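PDB 7C7D: alpha-1,3-glucanase from Streptomyces thermodiastaticus, which hydrolyses alpha-1,3-glucan as a thermostable glycoside hydrolase of family GH87. Local coordinates for residues Ala536-Phe542 and Ser564-Thr570; Val487-Thr493 and Val517-Ala523. All blocks are in the same frame, centred on the assembly; numbering follows the deposited sequence. Where two conformers were deposited one is given.

How the contacts relate
Contact 1 and contact 2 join successive parallel strands towards the C-terminal end of what is consistent with a right-handed parallel beta-helix of the pectate lyase-like type. Contact 2 closes along the chain before contact 1 opens, and they lie about 16 Å apart, centre to centre. Strands 517-527 and 538-550 are neighbours: Thr541 O is 2.8 Å from Val519 N, a probable hydrogen bond, and Phe542 CD2 packs 3.7 Å from Val519 CB. The two contacts therefore continue one stack of coils, with contact 1 farther out, its centre about 31 Å from that of the chain, against about 22 Å for contact 2. Neither includes a calcium ligand; those are Glu63, Glu65, Ser88, Gln91 and Asp191, early in the chain.

Contact 1 (Ala536-Phe542 and Ser564-Thr570); sequences APGEATF and SGTFTVT
The ring of Phe567 lies against the backbone of 536-540, with Glu539 CA over one face and Pro537 C at its edge, near the ring plane. Ala536 O and Ala540 CB approach it obliquely, the methyl 3.7 Å from Phe567 CZ. With CG opposite the backbone N (chi1 -173°), the ring runs across to the partner strand and its CE1 comes 3.5 Å from Glu539 N. Phe567 CD1 packs on Gly538 C at 3.4 Å, and Ala534 of the preceding strand 530-534 also touches the Phe567 side chain. An alanine in place of Phe567 would remove the ring and would probably leave a gap between the Gly538-Ala540 backbone and Ala534. The second ring, Phe542, has Thr570 O at its edge, near its plane, while Val569 CG1 meets it obliquely, 3.5 Å from Phe542 CD1. Val532 also touches Phe542, and Ile555 touches Val569, which places both on the inner, apolar side of the coil.

Five parallel-strand hydrogen bonds join the backbones, from Gly538 N to Thr566 O (2.8 Å) through to Phe542 N to Thr570 O (2.9 Å). Before the strands pair, Pro537 CB lies 3.3 Å from Ser564 O, and the Ser564 hydroxyl is bonded to Pro561 O. On the other side of the strands, Glu539, Thr541, Thr568 and Thr570 line the outer surface. There a water donates to Gly538 O (2.9 Å) and bonds the hydroxyls of Thr566 and Thr568, giving this carbonyl a second donor besides Thr568 N; the Glu539 carboxylate turns instead to Asn516 N. The chemistry is thus split: backbone bonds set the register, aromatic and aliphatic groups fill the inside, and hydroxyls and water face outwards.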
ATOM      1  N   ALA A 536      16.929 -19.639   8.750  1.00 14.89           N
ATOM      2  CA  ALA A 536      16.225 -20.428   9.742  1.00 15.81           C
ATOM      3  C   ALA A 536      16.542 -21.900   9.545  1.00 13.39           C
ATOM      4  O   ALA A 536      16.845 -22.325   8.429  1.00 14.05           O
ATOM      5  CB  ALA A 536      14.715 -20.255   9.574  1.00 16.34           C
ATOM      6  N   PRO A 537      16.484 -22.710  10.597  1.00 13.06           N
ATOM      7  CA  PRO A 537      16.462 -24.162  10.399  1.00 14.05           C
ATOM      8  C   PRO A 537      15.157 -24.564   9.730  1.00 13.71           C
ATOM      9  O   PRO A 537      14.175 -23.819   9.730  1.00 14.62           O
ATOM     10  CB  PRO A 537      16.543 -24.713  11.825  1.00 15.36           C
ATOM     11  CG  PRO A 537      15.930 -23.628  12.671  1.00 17.43           C
ATOM     12  CD  PRO A 537      16.290 -22.330  12.010  1.00 15.54           C
ATOM     13  N   GLY A 538      15.155 -25.761   9.147  1.00 14.11           N
ATOM     14  CA  GLY A 538      13.943 -26.282   8.540  1.00 14.82           C
ATOM     15  C   GLY A 538      14.184 -26.905   7.179  1.00 14.34           C
ATOM     16  O   GLY A 538      15.213 -27.552   6.964  1.00 15.24           O
ATOM     17  N   GLU A 539      13.243 -26.725   6.255  1.00 14.61           N
ATOM     18  CA  GLU A 539      13.362 -27.308   4.927  1.00 14.14           C
ATOM     19  C   GLU A 539      12.409 -26.596   3.981  1.00 14.18           C
ATOM     20  O   GLU A 539      11.355 -26.100   4.387  1.00 15.21           O
ATOM     21  CB  GLU A 539      13.076 -28.820   4.929  1.00 16.20           C
ATOM     22  CG  GLU A 539      11.740 -29.236   5.555  1.00 19.75           C
ATOM     23  CD  GLU A 539      10.546 -29.092   4.614  1.00 21.60           C
ATOM     24  OE1 GLU A 539       9.394 -29.009   5.118  1.00 20.70           O
ATOM     25  OE2 GLU A 539      10.755 -29.057   3.375  1.00 22.14           O
ATOM     26  N   ALA A 540      12.784 -26.577   2.707  1.00 14.95           N
ATOM     27  CA  ALA A 540      11.909 -26.066   1.666  1.00 15.16           C
ATOM     28  C   ALA A 540      12.261 -26.744   0.357  1.00 14.68           C
ATOM     29  O   ALA A 540      13.395 -27.184   0.157  1.00 15.87           O
ATOM     30  CB  ALA A 540      12.040 -24.552   1.506  1.00 15.78           C
ATOM     31  N   THR A 541      11.280 -26.813  -0.532  1.00 13.20           N
ATOM     32  CA  THR A 541      11.467 -27.374  -1.860  1.00 13.04           C
ATOM     33  C   THR A 541      11.339 -26.269  -2.894  1.00 11.82           C
ATOM     34  O   THR A 541      10.421 -25.445  -2.823  1.00 12.44           O
ATOM     35  CB  THR A 541      10.414 -28.449  -2.128  1.00 15.66           C
ATOM     36  OG1 THR A 541      10.560 -29.489  -1.157  1.00 19.27           O
ATOM     37  CG2 THR A 541      10.572 -29.039  -3.531  1.00 16.95           C
ATOM     38  N   PHE A 542      12.263 -26.260  -3.852  1.00 11.56           N
ATOM     39  CA  PHE A 542      12.285 -25.269  -4.918  1.00 10.85           C
ATOM     40  C   PHE A 542      12.210 -25.959  -6.271  1.00 11.22           C
ATOM     41  O   PHE A 542      13.027 -26.838  -6.566  1.00 12.26           O
ATOM     42  CB  PHE A 542      13.565 -24.439  -4.857  1.00 13.47           C
ATOM     43  CG  PHE A 542      13.716 -23.700  -3.561  1.00 17.30           C
ATOM     44  CD1 PHE A 542      14.198 -24.352  -2.433  1.00 19.91           C
ATOM     45  CD2 PHE A 542      13.341 -22.375  -3.448  1.00 20.17           C
ATOM     46  CE1 PHE A 542      14.322 -23.696  -1.227  1.00 21.14           C
ATOM     47  CE2 PHE A 542      13.462 -21.700  -2.230  1.00 18.68           C
ATOM     48  CZ  PHE A 542      13.957 -22.367  -1.129  1.00 20.75           C
ATOM     49  N   SER A 564      20.283 -24.681  16.576  1.00 17.59           N
ATOM     50  CA  SER A 564      18.872 -24.842  16.245  1.00 17.88           C
ATOM     51  C   SER A 564      18.620 -25.730  15.033  1.00 17.75           C
ATOM     52  O   SER A 564      17.458 -25.984  14.712  1.00 19.34           O
ATOM     53  CB  SER A 564      18.175 -23.487  16.059  1.00 19.81           C
ATOM     54  OG  SER A 564      18.735 -22.748  14.994  1.00 20.50           O
ATOM     55  N   GLY A 565      19.660 -26.193  14.349  1.00 17.39           N
ATOM     56  CA  GLY A 565      19.512 -27.176  13.293  1.00 16.90           C
ATOM     57  C   GLY A 565      19.893 -26.645  11.921  1.00 16.58           C
ATOM     58  O   GLY A 565      20.333 -25.509  11.753  1.00 19.02           O
ATOM     59  N   THR A 566      19.712 -27.511  10.928  1.00 15.21           N
ATOM     60  CA  THR A 566      20.049 -27.210   9.542  1.00 16.06           C
ATOM     61  C   THR A 566      18.807 -26.796   8.771  1.00 14.81           C
ATOM     62  O   THR A 566      17.676 -26.997   9.210  1.00 15.16           O
ATOM     63  CB  THR A 566      20.656 -28.436   8.853  1.00 17.66           C
ATOM     64  OG1 THR A 566      19.677 -29.484   8.793  1.00 20.17           O
ATOM     65  CG2 THR A 566      21.856 -28.922   9.601  1.00 18.82           C
ATOM     66  N   PHE A 567      19.041 -26.246   7.579  1.00 15.10           N
ATOM     67  CA  PHE A 567      17.991 -25.951   6.612  1.00 15.22           C
ATOM     68  C   PHE A 567      18.305 -26.732   5.347  1.00 16.56           C
ATOM     69  O   PHE A 567      19.372 -26.547   4.757  1.00 20.21           O
ATOM     70  CB  PHE A 567      17.934 -24.457   6.296  1.00 15.19           C
ATOM     71  CG  PHE A 567      16.760 -24.067   5.437  1.00 15.09           C
ATOM     72  CD1 PHE A 567      15.497 -23.943   5.994  1.00 14.92           C
ATOM     73  CD2 PHE A 567      16.907 -23.847   4.075  1.00 15.95           C
ATOM     74  CE1 PHE A 567      14.405 -23.587   5.226  1.00 15.62           C
ATOM     75  CE2 PHE A 567      15.813 -23.490   3.298  1.00 16.34           C
ATOM     76  CZ  PHE A 567      14.564 -23.359   3.877  1.00 16.20           C
ATOM     77  N   THR A 568      17.390 -27.611   4.946  1.00 16.79           N
ATOM     78  CA  THR A 568      17.580 -28.459   3.771  1.00 19.17           C
ATOM     79  C   THR A 568      16.835 -27.861   2.578  1.00 18.49           C
ATOM     80  O   THR A 568      15.597 -27.817   2.565  1.00 19.49           O
ATOM     81  CB  THR A 568      17.120 -29.889   4.049  1.00 22.16           C
ATOM     82  OG1 THR A 568      17.882 -30.436   5.131  1.00 24.27           O
ATOM     83  CG2 THR A 568      17.321 -30.766   2.814  1.00 22.76           C
ATOM     84  N   VAL A 569      17.594 -27.432   1.573  1.00 19.37           N
ATOM     85  CA  VAL A 569      17.059 -26.940   0.309  1.00 20.77           C
ATOM     86  C   VAL A 569      16.955 -28.139  -0.625  1.00 19.97           C
ATOM     87  O   VAL A 569      17.974 -28.699  -1.034  1.00 22.05           O
ATOM     88  CB  VAL A 569      17.985 -25.872  -0.290  1.00 23.28           C
ATOM     89  CG1 VAL A 569      17.491 -25.426  -1.662  1.00 24.53           C
ATOM     90  CG2 VAL A 569      18.141 -24.691   0.662  1.00 25.70           C
ATOM     91  N   THR A 570      15.735 -28.540  -0.972  1.00 17.12           N
ATOM     92  CA  THR A 570      15.547 -29.609  -1.947  1.00 16.34           C
ATOM     93  C   THR A 570      15.381 -28.997  -3.330  1.00 14.80           C
ATOM     94  O   THR A 570      14.509 -28.148  -3.551  1.00 13.99           O
ATOM     95  CB  THR A 570      14.366 -30.518  -1.600  1.00 18.29           C
ATOM     96  OG1 THR A 570      14.698 -31.311  -0.456  1.00 20.60           O
ATOM     97  CG2 THR A 570      14.050 -31.455  -2.764  1.00 20.78           C
TER
HETATM   98  O   HOH W   1      17.061 -29.646   7.650  1.00 25.54           O

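Contact 2 (Val487-Thr493 and Val517-Ala523); sequences VDITDTT and VTVDGAA
Ile489 lies across Val517 and Val519 of the next strand. Its CB is 3.7 Å from Thr518 O, the carbonyl that accepts the Ile489 N-H; CG1, opposite the carbonyl carbon (chi1 -57°), carries the chain inwards past that oxygen. At the tip, CD1 sits 4.1 Å from both Val517 CG1 and Val519 CG2. Leu474, Val476 and Phe502 also touch it, from strands 474-477 and 502-505.

On the outer side Asp488 and Thr518 run alongside each other, and a water 2.8 Å from both Asp488 OD1 and Thr518 OG1 links the two, while Asp488 OD2 pairs with Arg486. Thr490 CG2 packs near Asp520 CB; the Asp520 carboxylate is held by Arg543 and Asn544.

At Asp491 (phi 50°, psi 54°) the chain turns a corner, matched by Gly521. The ladder carries on through it by a long bond from Asp491 N to Asp520 O (3.3 Å), then Thr492 N to Gly521 O (3.1 Å). A second water donates to Gly521 O and bonds Thr492 OG1 (2.8 Å). In-register parallel strands bending together, aliphatic residues stacked inside and polar ones outside, are the hallmark of successive coils of a parallel beta-helix.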
ATOM      1  N   VAL A 487       2.957 -23.495   3.111  1.00 13.09           N
ATOM      2  CA  VAL A 487       3.123 -22.215   2.429  1.00 13.00           C
ATOM      3  C   VAL A 487       3.543 -22.520   1.000  1.00 11.64           C
ATOM      4  O   VAL A 487       4.627 -23.076   0.767  1.00 13.11           O
ATOM      5  CB  VAL A 487       4.134 -21.303   3.135  1.00 13.51           C
ATOM      6  CG1 VAL A 487       4.244 -19.978   2.407  1.00 14.84           C
ATOM      7  CG2 VAL A 487       3.737 -21.089   4.596  1.00 15.23           C
ATOM      8  N   ASP A 488       2.675 -22.183   0.048  1.00 11.57           N
ATOM      9  CA  ASP A 488       2.876 -22.482  -1.368  1.00 12.06           C
ATOM     10  C   ASP A 488       3.107 -21.173  -2.105  1.00 11.60           C
ATOM     11  O   ASP A 488       2.185 -20.359  -2.230  1.00 12.92           O
ATOM     12  CB  ASP A 488       1.654 -23.196  -1.939  1.00 15.52           C
ATOM     13  CG  ASP A 488       1.423 -24.540  -1.309  1.00 20.18           C
ATOM     14  OD1 ASP A 488       2.400 -25.282  -1.115  1.00 22.41           O
ATOM     15  OD2 ASP A 488       0.255 -24.866  -1.026  1.00 23.07           O
ATOM     16  N   ILE A 489       4.326 -20.978  -2.596  1.00 11.79           N
ATOM     17  CA  ILE A 489       4.741 -19.732  -3.230  1.00 11.42           C
ATOM     18  C   ILE A 489       4.952 -20.038  -4.706  1.00 10.47           C
ATOM     19  O   ILE A 489       5.953 -20.655  -5.088  1.00 11.39           O
ATOM     20  CB  ILE A 489       6.006 -19.166  -2.574  1.00 11.42           C
ATOM     21  CG1 ILE A 489       5.782 -18.944  -1.075  1.00 13.06           C
ATOM     22  CG2 ILE A 489       6.436 -17.883  -3.259  1.00 12.55           C
ATOM     23  CD1 ILE A 489       7.057 -18.859  -0.261  1.00 13.37           C
ATOM     24  N   THR A 490       4.010 -19.603  -5.537  1.00 10.13           N
ATOM     25  CA  THR A 490       3.970 -20.024  -6.930  1.00 11.00           C
ATOM     26  C   THR A 490       3.897 -18.835  -7.871  1.00 10.43           C
ATOM     27  O   THR A 490       3.289 -17.809  -7.563  1.00 10.87           O
ATOM     28  CB  THR A 490       2.768 -20.940  -7.209  1.00 13.02           C
ATOM     29  OG1 THR A 490       1.567 -20.270  -6.815  1.00 14.14           O
ATOM     30  CG2 THR A 490       2.881 -22.230  -6.438  1.00 14.97           C
ATOM     31  N   ASP A 491       4.514 -19.005  -9.039  1.00 11.62           N
ATOM     32  CA  ASP A 491       4.446 -18.040 -10.133  0.60 11.75           C
ATOM     33  C   ASP A 491       4.762 -16.622  -9.669  1.00 11.04           C
ATOM     34  O   ASP A 491       4.012 -15.672  -9.889  1.00 12.67           O
ATOM     35  CB  ASP A 491       3.116 -18.123 -10.873  0.60 13.87           C
ATOM     36  CG  ASP A 491       2.990 -19.402 -11.666  0.60 17.60           C
ATOM     37  OD1 ASP A 491       4.002 -20.126 -11.803  0.60 19.12           O
ATOM     38  OD2 ASP A 491       1.882 -19.689 -12.151  0.60 20.40           O
ATOM     39  N   THR A 492       5.914 -16.481  -9.028  1.00 10.90           N
ATOM     40  CA  THR A 492       6.359 -15.189  -8.520  1.00 10.82           C
ATOM     41  C   THR A 492       7.366 -14.577  -9.484  1.00 10.74           C
ATOM     42  O   THR A 492       8.310 -15.247  -9.914  1.00 12.67           O
ATOM     43  CB  THR A 492       7.014 -15.336  -7.144  1.00 11.26           C
ATOM     44  OG1 THR A 492       6.193 -16.139  -6.295  1.00 12.24           O
ATOM     45  CG2 THR A 492       7.180 -13.978  -6.488  1.00 12.27           C
ATOM     46  N   THR A 493       7.180 -13.304  -9.800  1.00 10.67           N
ATOM     47  CA  THR A 493       8.146 -12.533 -10.571  1.00 10.43           C
ATOM     48  C   THR A 493       8.840 -11.589  -9.601  1.00 10.35           C
ATOM     49  O   THR A 493       8.173 -10.808  -8.918  1.00 11.58           O
ATOM     50  CB  THR A 493       7.438 -11.763 -11.683  1.00 11.87           C
ATOM     51  OG1 THR A 493       6.796 -12.700 -12.555  1.00 13.59           O
ATOM     52  CG2 THR A 493       8.412 -10.915 -12.482  1.00 13.62           C
ATOM     53  N   VAL A 517       7.354 -25.366   3.189  1.00 12.09           N
ATOM     54  CA  VAL A 517       7.408 -24.308   2.190  1.00 12.16           C
ATOM     55  C   VAL A 517       7.770 -24.916   0.845  1.00 11.37           C
ATOM     56  O   VAL A 517       8.742 -25.674   0.738  1.00 12.46           O
ATOM     57  CB  VAL A 517       8.443 -23.238   2.576  1.00 13.71           C
ATOM     58  CG1 VAL A 517       8.652 -22.233   1.429  1.00 14.80           C
ATOM     59  CG2 VAL A 517       8.024 -22.533   3.847  1.00 14.17           C
ATOM     60  N   THR A 518       6.993 -24.579  -0.179  1.00 11.66           N
ATOM     61  CA  THR A 518       7.302 -24.926  -1.560  1.00 12.45           C
ATOM     62  C   THR A 518       7.335 -23.652  -2.383  1.00 12.30           C
ATOM     63  O   THR A 518       6.388 -22.860  -2.341  1.00 13.37           O
ATOM     64  CB  THR A 518       6.237 -25.860  -2.138  1.00 14.95           C
ATOM     65  OG1 THR A 518       6.163 -27.041  -1.335  1.00 16.86           O
ATOM     66  CG2 THR A 518       6.584 -26.243  -3.577  1.00 16.92           C
ATOM     67  N   VAL A 519       8.431 -23.444  -3.105  1.00 11.65           N
ATOM     68  CA  VAL A 519       8.522 -22.390  -4.106  1.00 11.37           C
ATOM     69  C   VAL A 519       8.499 -23.081  -5.461  1.00 11.22           C
ATOM     70  O   VAL A 519       9.401 -23.873  -5.769  1.00 13.04           O
ATOM     71  CB  VAL A 519       9.800 -21.557  -3.931  1.00 12.42           C
ATOM     72  CG1 VAL A 519       9.932 -20.535  -5.062  1.00 13.42           C
ATOM     73  CG2 VAL A 519       9.802 -20.876  -2.573  1.00 13.99           C
ATOM     74  N   ASP A 520       7.459 -22.820  -6.251  1.00 10.87           N
ATOM     75  CA  ASP A 520       7.281 -23.500  -7.530  1.00 11.06           C
ATOM     76  C   ASP A 520       6.936 -22.468  -8.591  1.00 10.41           C
ATOM     77  O   ASP A 520       5.804 -21.973  -8.641  1.00 10.74           O
ATOM     78  CB  ASP A 520       6.196 -24.578  -7.442  1.00 12.76           C
ATOM     79  CG  ASP A 520       6.094 -25.419  -8.702  1.00 15.81           C
ATOM     80  OD1 ASP A 520       6.555 -24.993  -9.780  1.00 13.82           O
ATOM     81  OD2 ASP A 520       5.535 -26.532  -8.612  1.00 22.04           O
ATOM     82  N   GLY A 521       7.904 -22.164  -9.445  1.00 10.48           N
ATOM     83  CA  GLY A 521       7.683 -21.277 -10.563  1.00 10.30           C
ATOM     84  C   GLY A 521       8.040 -19.854 -10.206  1.00 10.78           C
ATOM     85  O   GLY A 521       7.295 -19.194  -9.480  1.00 11.46           O
ATOM     86  N   ALA A 522       9.178 -19.369 -10.685  1.00 10.94           N
ATOM     87  CA  ALA A 522       9.540 -17.988 -10.428  1.00 11.54           C
ATOM     88  C   ALA A 522      10.439 -17.502 -11.548  1.00 11.56           C
ATOM     89  O   ALA A 522      11.226 -18.265 -12.118  1.00 13.37           O
ATOM     90  CB  ALA A 522      10.227 -17.812  -9.068  1.00 12.07           C
ATOM     91  N   ALA A 523      10.296 -16.226 -11.871  1.00 11.93           N
ATOM     92  CA  ALA A 523      11.178 -15.520 -12.792  1.00 12.77           C
ATOM     93  C   ALA A 523      11.888 -14.457 -11.969  1.00 12.22           C
ATOM     94  O   ALA A 523      11.269 -13.474 -11.547  1.00 12.58           O
ATOM     95  CB  ALA A 523      10.383 -14.881 -13.927  1.00 15.62           C
TER
HETATM   96  O   HOH W   2       4.264 -26.352   0.608  1.00 19.53           O
HETATM   97  O   HOH W   3       7.180 -18.691  -6.764  1.00 11.88           O